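PDB 3VU1: putative uncharacterized protein PH0242 from Pyrococcus horikoshii, which belongs to the archaeal oligosaccharyltransferase AglB family and is represented by its C-terminal globular domain, with a bound calcium ion. Local coordinates for residues Y90-A95 against Y242-V247; R288-A293 against F339-K344. All coordinates share one frame; numbering follows the deposited sequence.

Contact 1: Y90-A95 against Y242-V247; sequences YLNDWA and YGSVIV
Y90 turns the edge of its ring to the S244 carbonyl while its backbone faces V245 as an antiparallel non-hydrogen-bonded pair, the two CA atoms 4.7 Å apart. CG is anti to the backbone N (chi1 -174°), beside the carbonyl carbon; at the ring, CD1 meets S244 O near the ring plane, and the same atom lies 3.8 Å from V245 CG2, the two side chains meeting at a slant. N92 reaches back over this ring. Its CB sits above one face, offset toward the rim, and its ND2 donates to Y90 OH at 2.8 Å, with the hydroxyl oxygen almost exactly in the amide plane and a nearly straight N-H (168°). This bond ties the ring to the start of the 3-10 segment. L91 supplies the main-chain link, its N donating to S244 O at 2.9 Å. Its CB points toward the turn and rests 4.0 Å from S244 CB, and L91 CD1 touches I246 CD1, methyl to methyl, at the same separation. Around this core W13 meets the Y90 ring edge-to-face, A16 of helix 13-23 packs on V245, and helix 212-218 flanks L91 through A217 and F218. S244, third residue of a type II' turn, lies against Y90 and L91, with N92 at its margin; G243 before it has positive phi, and Y242 and V245 exchange both backbone hydrogen bonds. The result is a classic two-residue beta hairpin, joining strands 236-242 and 245-250, whose second strand pairs antiparallel with the end of strand 86-90.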
ATOM      1  N   TYR A  90      10.751   4.886  -0.288  1.00 32.17           N
ATOM      2  CA  TYR A  90      12.045   5.517  -0.241  1.00 30.95           C
ATOM      3  C   TYR A  90      13.102   4.436  -0.085  1.00 31.08           C
ATOM      4  O   TYR A  90      13.207   3.812   0.971  1.00 30.28           O
ATOM      5  CB  TYR A  90      12.053   6.486   0.945  1.00 32.90           C
ATOM      6  CG  TYR A  90      13.287   7.353   1.070  1.00 36.26           C
ATOM      7  CD1 TYR A  90      13.984   7.776  -0.067  1.00 35.39           C
ATOM      8  CD2 TYR A  90      13.741   7.777   2.324  1.00 35.19           C
ATOM      9  CE1 TYR A  90      15.102   8.568   0.043  1.00 36.71           C
ATOM     10  CE2 TYR A  90      14.859   8.582   2.443  1.00 35.98           C
ATOM     11  CZ  TYR A  90      15.533   8.977   1.297  1.00 37.85           C
ATOM     12  OH  TYR A  90      16.666   9.760   1.379  1.00 38.13           O
ATOM     13  N   LEU A  91      13.899   4.211  -1.125  1.00 32.15           N
ATOM     14  CA  LEU A  91      14.920   3.158  -1.065  1.00 32.65           C
ATOM     15  C   LEU A  91      15.855   3.227   0.136  1.00 34.21           C
ATOM     16  O   LEU A  91      16.342   2.204   0.608  1.00 37.27           O
ATOM     17  CB  LEU A  91      15.713   3.095  -2.354  1.00 33.82           C
ATOM     18  CG  LEU A  91      15.042   2.218  -3.422  1.00 33.89           C
ATOM     19  CD1 LEU A  91      13.740   2.833  -3.943  1.00 31.21           C
ATOM     20  CD2 LEU A  91      16.031   2.005  -4.546  1.00 29.23           C
ATOM     21  N   ASN A  92      16.074   4.419   0.672  1.00 35.44           N
ATOM     22  CA  ASN A  92      16.974   4.566   1.814  1.00 33.44           C
ATOM     23  C   ASN A  92      16.400   4.078   3.125  1.00 33.82           C
ATOM     24  O   ASN A  92      17.138   3.962   4.108  1.00 32.62           O
ATOM     25  CB  ASN A  92      17.425   6.002   1.922  1.00 33.42           C
ATOM     26  CG  ASN A  92      18.327   6.389   0.771  1.00 34.89           C
ATOM     27  OD1 ASN A  92      19.015   5.528   0.222  1.00 32.42           O
ATOM     28  ND2 ASN A  92      18.314   7.680   0.372  1.00 35.13           N
ATOM     29  N   ASP A  93      15.108   3.744   3.140  1.00 31.68           N
ATOM     30  CA  ASP A  93      14.527   3.178   4.357  1.00 32.67           C
ATOM     31  C   ASP A  93      15.077   1.803   4.755  1.00 32.18           C
ATOM     32  O   ASP A  93      14.805   1.329   5.867  1.00 34.76           O
ATOM     33  CB  ASP A  93      12.994   3.246   4.385  1.00 33.02           C
ATOM     34  CG  ASP A  93      12.475   4.680   4.585  1.00 37.88           C
ATOM     35  OD1 ASP A  93      13.111   5.455   5.367  1.00 38.05           O
ATOM     36  OD2 ASP A  93      11.443   5.038   3.948  1.00 37.83           O
ATOM     37  N   TRP A  94      15.881   1.180   3.898  1.00 30.02           N
ATOM     38  CA  TRP A  94      16.602  -0.015   4.348  1.00 31.75           C
ATOM     39  C   TRP A  94      17.280   0.329   5.664  1.00 31.50           C
ATOM     40  O   TRP A  94      17.325  -0.492   6.589  1.00 34.37           O
ATOM     41  CB  TRP A  94      17.595  -0.543   3.288  1.00 32.52           C
ATOM     42  CG  TRP A  94      18.757   0.404   3.075  1.00 34.06           C
ATOM     43  CD1 TRP A  94      18.878   1.417   2.111  1.00 33.30           C
ATOM     44  CD2 TRP A  94      19.966   0.523   3.903  1.00 33.28           C
ATOM     45  NE1 TRP A  94      20.053   2.109   2.277  1.00 31.98           N
ATOM     46  CE2 TRP A  94      20.753   1.632   3.325  1.00 32.99           C
ATOM     47  CE3 TRP A  94      20.459  -0.152   5.022  1.00 34.23           C
ATOM     48  CZ2 TRP A  94      21.979   2.025   3.857  1.00 34.21           C
ATOM     49  CZ3 TRP A  94      21.696   0.257   5.552  1.00 36.93           C
ATOM     50  CH2 TRP A  94      22.433   1.331   4.981  1.00 37.13           C
ATOM     51  N   ALA A  95      17.770   1.563   5.788  1.00 30.81           N
ATOM     52  CA  ALA A  95      18.514   1.979   6.997  1.00 31.56           C
ATOM     53  C   ALA A  95      17.615   2.009   8.226  1.00 31.50           C
ATOM     54  O   ALA A  95      18.097   1.871   9.329  1.00 29.96           O
ATOM     55  CB  ALA A  95      19.172   3.343   6.806  1.00 32.03           C
ATOM     56  N   TYR A 242      12.343   9.149  -9.019  1.00 40.28           N
ATOM     57  CA  TYR A 242      13.465  10.033  -9.074  1.00 37.24           C
ATOM     58  C   TYR A 242      14.413   9.675  -7.948  1.00 38.62           C
ATOM     59  O   TYR A 242      14.007   9.511  -6.780  1.00 39.71           O
ATOM     60  CB  TYR A 242      13.029  11.494  -8.991  1.00 40.89           C
ATOM     61  CG  TYR A 242      14.040  12.352  -9.685  1.00 48.88           C
ATOM     62  CD1 TYR A 242      13.855  12.773 -11.019  1.00 52.06           C
ATOM     63  CD2 TYR A 242      15.243  12.672  -9.048  1.00 47.48           C
ATOM     64  CE1 TYR A 242      14.833  13.530 -11.666  1.00 52.96           C
ATOM     65  CE2 TYR A 242      16.214  13.428  -9.678  1.00 49.32           C
ATOM     66  CZ  TYR A 242      16.013  13.850 -10.974  1.00 53.29           C
ATOM     67  OH  TYR A 242      17.015  14.585 -11.544  1.00 56.96           O
ATOM     68  N   GLY A 243      15.688   9.541  -8.282  1.00 34.75           N
ATOM     69  CA  GLY A 243      16.657   9.220  -7.258  1.00 32.79           C
ATOM     70  C   GLY A 243      16.254   7.943  -6.561  1.00 31.23           C
ATOM     71  O   GLY A 243      16.113   6.898  -7.207  1.00 30.56           O
ATOM     72  N   SER A 244      16.048   8.039  -5.248  1.00 29.82           N
ATOM     73  CA  SER A 244      15.670   6.898  -4.424  1.00 27.61           C
ATOM     74  C   SER A 244      14.203   6.983  -3.969  1.00 27.96           C
ATOM     75  O   SER A 244      13.853   6.416  -2.937  1.00 28.10           O
ATOM     76  CB  SER A 244      16.531   6.881  -3.188  1.00 28.94           C
ATOM     77  OG  SER A 244      17.878   6.664  -3.498  1.00 31.68           O
ATOM     78  N   VAL A 245      13.362   7.706  -4.706  1.00 25.62           N
ATOM     79  CA  VAL A 245      11.984   7.845  -4.334  1.00 28.01           C
ATOM     80  C   VAL A 245      11.076   7.340  -5.465  1.00 32.82           C
ATOM     81  O   VAL A 245      11.194   7.778  -6.621  1.00 34.17           O
ATOM     82  CB  VAL A 245      11.604   9.316  -4.026  1.00 28.32           C
ATOM     83  CG1 VAL A 245      10.112   9.460  -3.829  1.00 28.22           C
ATOM     84  CG2 VAL A 245      12.319   9.844  -2.794  1.00 28.18           C
ATOM     85  N   ILE A 246      10.160   6.427  -5.123  1.00 32.29           N
ATOM     86  CA  ILE A 246       9.101   6.014  -6.023  1.00 30.05           C
ATOM     87  C   ILE A 246       7.758   6.428  -5.406  1.00 31.65           C
ATOM     88  O   ILE A 246       7.461   6.086  -4.252  1.00 31.58           O
ATOM     89  CB  ILE A 246       9.131   4.481  -6.268  1.00 29.91           C
ATOM     90  CG1 ILE A 246      10.582   4.006  -6.570  1.00 29.82           C
ATOM     91  CG2 ILE A 246       8.130   4.129  -7.358  1.00 28.55           C
ATOM     92  CD1 ILE A 246      10.847   2.508  -6.673  1.00 24.57           C
ATOM     93  N   VAL A 247       6.952   7.165  -6.170  1.00 31.07           N
ATOM     94  CA  VAL A 247       5.576   7.494  -5.774  1.00 29.06           C
ATOM     95  C   VAL A 247       4.602   6.493  -6.371  1.00 28.69           C
ATOM     96  O   VAL A 247       4.475   6.411  -7.592  1.00 31.52           O
ATOM     97  CB  VAL A 247       5.192   8.903  -6.288  1.00 28.34           C
ATOM     98  CG1 VAL A 247       3.761   9.287  -5.908  1.00 25.86           C
ATOM     99  CG2 VAL A 247       6.182   9.919  -5.766  1.00 27.33           C
TER

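Contact 2: R288-A293 against F339-K344; sequences RDIKNA and FILAQK
Q343 bridges to D289 and K291 with both ends of its amide. NE2 donates to D289 O at 3.2 Å along a practically straight N-H (177°), in the plane of both the glutamine amide and the peptide carbonyl. OE1 accepts from K291 N at 2.9 Å, this donor standing well out of the carboxamide plane. CG lies between the backbone N and the carbonyl carbon (chi1 80°), and the chain then extends to carry the amide across I290, whose side chain it crosses at about a right angle. L341 divides its methyls: CD1 lies 3.8 Å from I290 CG2, and CD2 is equally far from A293 CB. The backbones also meet at A293, where the CA-H approaches A342 O.

In the next shell, one water accepts from Q343 NE2 and from R288 NH1 and donates to K344 O at 2.8 Å. R288 is anchored by a salt bridge from NE to D78, and D289 OD1 accepts from the backbone N of H319, a calcium ligand. N292 and A293 form a G1 bulge opposite I314 where the chain turns its corner, while F253 packs on I290 and Q343.

Chemically, the buried glutamine amide stands in for a neighbouring strand, giving a donor and an acceptor to one peptide segment. Since K291 N-H can only donate and D289 O only accept, the pairing is consistent with this placing of OE1 and NE2, and NE2 serves a second acceptor in the water.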
ATOM      1  N   ARG A 288      -9.743  -4.018   2.048  1.00 34.30           N
ATOM      2  CA  ARG A 288     -11.189  -4.024   2.292  1.00 34.21           C
ATOM      3  C   ARG A 288     -11.999  -4.805   1.252  1.00 37.49           C
ATOM      4  O   ARG A 288     -11.614  -4.902   0.081  1.00 39.29           O
ATOM      5  CB  ARG A 288     -11.750  -2.606   2.498  1.00 30.81           C
ATOM      6  CG  ARG A 288     -11.763  -1.735   1.267  1.00 32.68           C
ATOM      7  CD  ARG A 288     -12.573  -0.455   1.455  1.00 32.35           C
ATOM      8  NE  ARG A 288     -12.230   0.187   2.723  1.00 34.89           N
ATOM      9  CZ  ARG A 288     -12.991   1.068   3.378  1.00 32.09           C
ATOM     10  NH1 ARG A 288     -14.164   1.460   2.884  1.00 32.07           N
ATOM     11  NH2 ARG A 288     -12.571   1.555   4.537  1.00 27.43           N
ATOM     12  N   ASP A 289     -13.130  -5.353   1.684  1.00 39.81           N
ATOM     13  CA  ASP A 289     -14.016  -6.092   0.784  1.00 38.65           C
ATOM     14  C   ASP A 289     -14.659  -5.236  -0.302  1.00 36.93           C
ATOM     15  O   ASP A 289     -14.856  -4.019  -0.121  1.00 34.97           O
ATOM     16  CB  ASP A 289     -15.113  -6.791   1.590  1.00 38.03           C
ATOM     17  CG  ASP A 289     -14.561  -7.835   2.541  1.00 38.98           C
ATOM     18  OD1 ASP A 289     -13.523  -8.487   2.262  1.00 39.07           O
ATOM     19  OD2 ASP A 289     -15.183  -8.001   3.591  1.00 42.74           O
ATOM     20  N   ILE A 290     -14.997  -5.877  -1.423  1.00 36.21           N
ATOM     21  CA  ILE A 290     -15.971  -5.303  -2.371  1.00 37.72           C
ATOM     22  C   ILE A 290     -17.379  -5.625  -1.837  1.00 37.98           C
ATOM     23  O   ILE A 290     -17.628  -6.776  -1.484  1.00 39.84           O
ATOM     24  CB  ILE A 290     -15.769  -5.895  -3.777  1.00 37.94           C
ATOM     25  CG1 ILE A 290     -14.357  -5.561  -4.268  1.00 38.78           C
ATOM     26  CG2 ILE A 290     -16.801  -5.345  -4.747  1.00 36.19           C
ATOM     27  CD1 ILE A 290     -13.812  -6.500  -5.316  1.00 39.65           C
ATOM     28  N   LYS A 291     -18.259  -4.624  -1.729  1.00 37.27           N
ATOM     29  CA  LYS A 291     -19.661  -4.786  -1.266  1.00 40.25           C
ATOM     30  C   LYS A 291     -20.584  -3.952  -2.120  1.00 40.46           C
ATOM     31  O   LYS A 291     -20.384  -2.731  -2.233  1.00 38.37           O
ATOM     32  CB  LYS A 291     -19.883  -4.276   0.164  1.00 43.82           C
ATOM     33  CG  LYS A 291     -19.269  -5.116   1.264  1.00 54.14           C
ATOM     34  CD  LYS A 291     -19.526  -4.558   2.658  1.00 58.46           C
ATOM     35  CE  LYS A 291     -18.612  -3.388   2.978  1.00 60.68           C
ATOM     36  NZ  LYS A 291     -18.499  -3.184   4.448  1.00 68.15           N
ATOM     37  N   ASN A 292     -21.611  -4.589  -2.691  1.00 39.85           N
ATOM     38  CA  ASN A 292     -22.684  -3.854  -3.375  1.00 37.33           C
ATOM     39  C   ASN A 292     -22.091  -2.919  -4.361  1.00 33.70           C
ATOM     40  O   ASN A 292     -22.342  -1.733  -4.295  1.00 34.61           O
ATOM     41  CB  ASN A 292     -23.540  -3.034  -2.381  1.00 37.52           C
ATOM     42  CG  ASN A 292     -24.107  -3.885  -1.256  1.00 37.83           C
ATOM     43  OD1 ASN A 292     -24.645  -4.969  -1.474  1.00 41.12           O
ATOM     44  ND2 ASN A 292     -23.945  -3.415  -0.046  1.00 39.06           N
ATOM     45  N   ALA A 293     -21.287  -3.472  -5.256  1.00 34.00           N
ATOM     46  CA  ALA A 293     -20.446  -2.713  -6.160  1.00 36.16           C
ATOM     47  C   ALA A 293     -20.955  -2.800  -7.601  1.00 38.84           C
ATOM     48  O   ALA A 293     -21.458  -3.842  -8.018  1.00 41.07           O
ATOM     49  CB  ALA A 293     -19.007  -3.241  -6.076  1.00 34.53           C
ATOM     50  N   PHE A 339     -11.445   0.954 -16.376  1.00 36.82           N
ATOM     51  CA  PHE A 339     -12.320   0.126 -15.571  1.00 37.88           C
ATOM     52  C   PHE A 339     -12.547   0.742 -14.178  1.00 37.82           C
ATOM     53  O   PHE A 339     -11.598   1.059 -13.459  1.00 39.70           O
ATOM     54  CB  PHE A 339     -11.747  -1.292 -15.506  1.00 38.88           C
ATOM     55  CG  PHE A 339     -11.755  -1.995 -16.841  1.00 40.34           C
ATOM     56  CD1 PHE A 339     -10.922  -1.569 -17.881  1.00 39.53           C
ATOM     57  CD2 PHE A 339     -12.612  -3.061 -17.076  1.00 41.72           C
ATOM     58  CE1 PHE A 339     -10.929  -2.201 -19.113  1.00 38.47           C
ATOM     59  CE2 PHE A 339     -12.628  -3.693 -18.316  1.00 41.73           C
ATOM     60  CZ  PHE A 339     -11.785  -3.264 -19.330  1.00 38.96           C
ATOM     61  N   ILE A 340     -13.815   0.949 -13.839  1.00 37.71           N
ATOM     62  CA  ILE A 340     -14.221   1.531 -12.559  1.00 38.34           C
ATOM     63  C   ILE A 340     -15.007   0.566 -11.666  1.00 36.53           C
ATOM     64  O   ILE A 340     -15.939  -0.095 -12.118  1.00 37.33           O
ATOM     65  CB  ILE A 340     -15.039   2.834 -12.769  1.00 38.63           C
ATOM     66  CG1 ILE A 340     -14.127   4.061 -12.730  1.00 38.13           C
ATOM     67  CG2 ILE A 340     -16.012   3.053 -11.632  1.00 36.95           C
ATOM     68  CD1 ILE A 340     -13.107   4.076 -13.823  1.00 36.27           C
ATOM     69  N   LEU A 341     -14.623   0.491 -10.400  1.00 34.30           N
ATOM     70  CA  LEU A 341     -15.473  -0.138  -9.413  1.00 33.20           C
ATOM     71  C   LEU A 341     -16.125   0.984  -8.620  1.00 33.24           C
ATOM     72  O   LEU A 341     -15.440   1.851  -8.087  1.00 34.75           O
ATOM     73  CB  LEU A 341     -14.668  -1.071  -8.504  1.00 33.51           C
ATOM     74  CG  LEU A 341     -15.514  -1.911  -7.520  1.00 37.19           C
ATOM     75  CD1 LEU A 341     -14.921  -3.290  -7.346  1.00 36.33           C
ATOM     76  CD2 LEU A 341     -15.728  -1.257  -6.142  1.00 36.29           C
ATOM     77  N   ALA A 342     -17.450   1.012  -8.573  1.00 33.10           N
ATOM     78  CA  ALA A 342     -18.126   1.979  -7.697  1.00 33.28           C
ATOM     79  C   ALA A 342     -18.800   1.246  -6.528  1.00 34.85           C
ATOM     80  O   ALA A 342     -19.471   0.221  -6.722  1.00 35.18           O
ATOM     81  CB  ALA A 342     -19.091   2.873  -8.446  1.00 27.61           C
ATOM     82  N   GLN A 343     -18.540   1.756  -5.322  1.00 33.28           N
ATOM     83  CA  GLN A 343     -19.126   1.274  -4.085  1.00 33.77           C
ATOM     84  C   GLN A 343     -19.021   2.379  -2.993  1.00 35.82           C
ATOM     85  O   GLN A 343     -18.549   3.502  -3.244  1.00 37.82           O
ATOM     86  CB  GLN A 343     -18.502  -0.068  -3.658  1.00 31.40           C
ATOM     87  CG  GLN A 343     -17.163   0.035  -2.960  1.00 29.23           C
ATOM     88  CD  GLN A 343     -16.683  -1.284  -2.418  1.00 29.30           C
ATOM     89  OE1 GLN A 343     -16.985  -2.323  -2.973  1.00 33.38           O
ATOM     90  NE2 GLN A 343     -15.911  -1.250  -1.342  1.00 28.80           N
ATOM     91  N   LYS A 344     -19.519   2.073  -1.807  1.00 35.67           N
ATOM     92  CA  LYS A 344     -19.491   3.005  -0.706  1.00 36.95           C
ATOM     93  C   LYS A 344     -18.075   3.208  -0.157  1.00 35.71           C
ATOM     94  O   LYS A 344     -17.345   2.239   0.070  1.00 34.94           O
ATOM     95  CB  LYS A 344     -20.388   2.484   0.412  1.00 38.18           C
ATOM     96  CG  LYS A 344     -21.868   2.523   0.106  1.00 41.76           C
ATOM     97  CD  LYS A 344     -22.350   3.949  -0.093  1.00 47.77           C
ATOM     98  CE  LYS A 344     -23.867   4.039  -0.151  1.00 52.01           C
ATOM     99  NZ  LYS A 344     -24.249   4.863  -1.340  1.00 54.63           N
TER
HETATM  100  O   HOH W   1     -14.756   1.281  -0.261  1.00 36.36           O

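Overall arrangement
After helix 13-23, strand 30-32 and helix 60-69, the chain reaches strand 86-90 and the short 3-10 segment of contact 1, then makes a long excursion that includes the Insert domain range before the hairpin at 242-247 closes the loop. Contact 2 opens only afterwards and spans a shorter, helix-free loop of 45 residues, mostly strand. The two loops thus stand in series, neither nesting nor crossing. The centres of contacts 1 and 2 are about 32 Å apart, on opposite sides of the chain's centre. Contact 1 joins two strands of the small mixed sheet beside helix 13-23; contact 2 joins segment 288-293, whose D289 side chain is about 8 Å from the calcium ion, to strand 336-356.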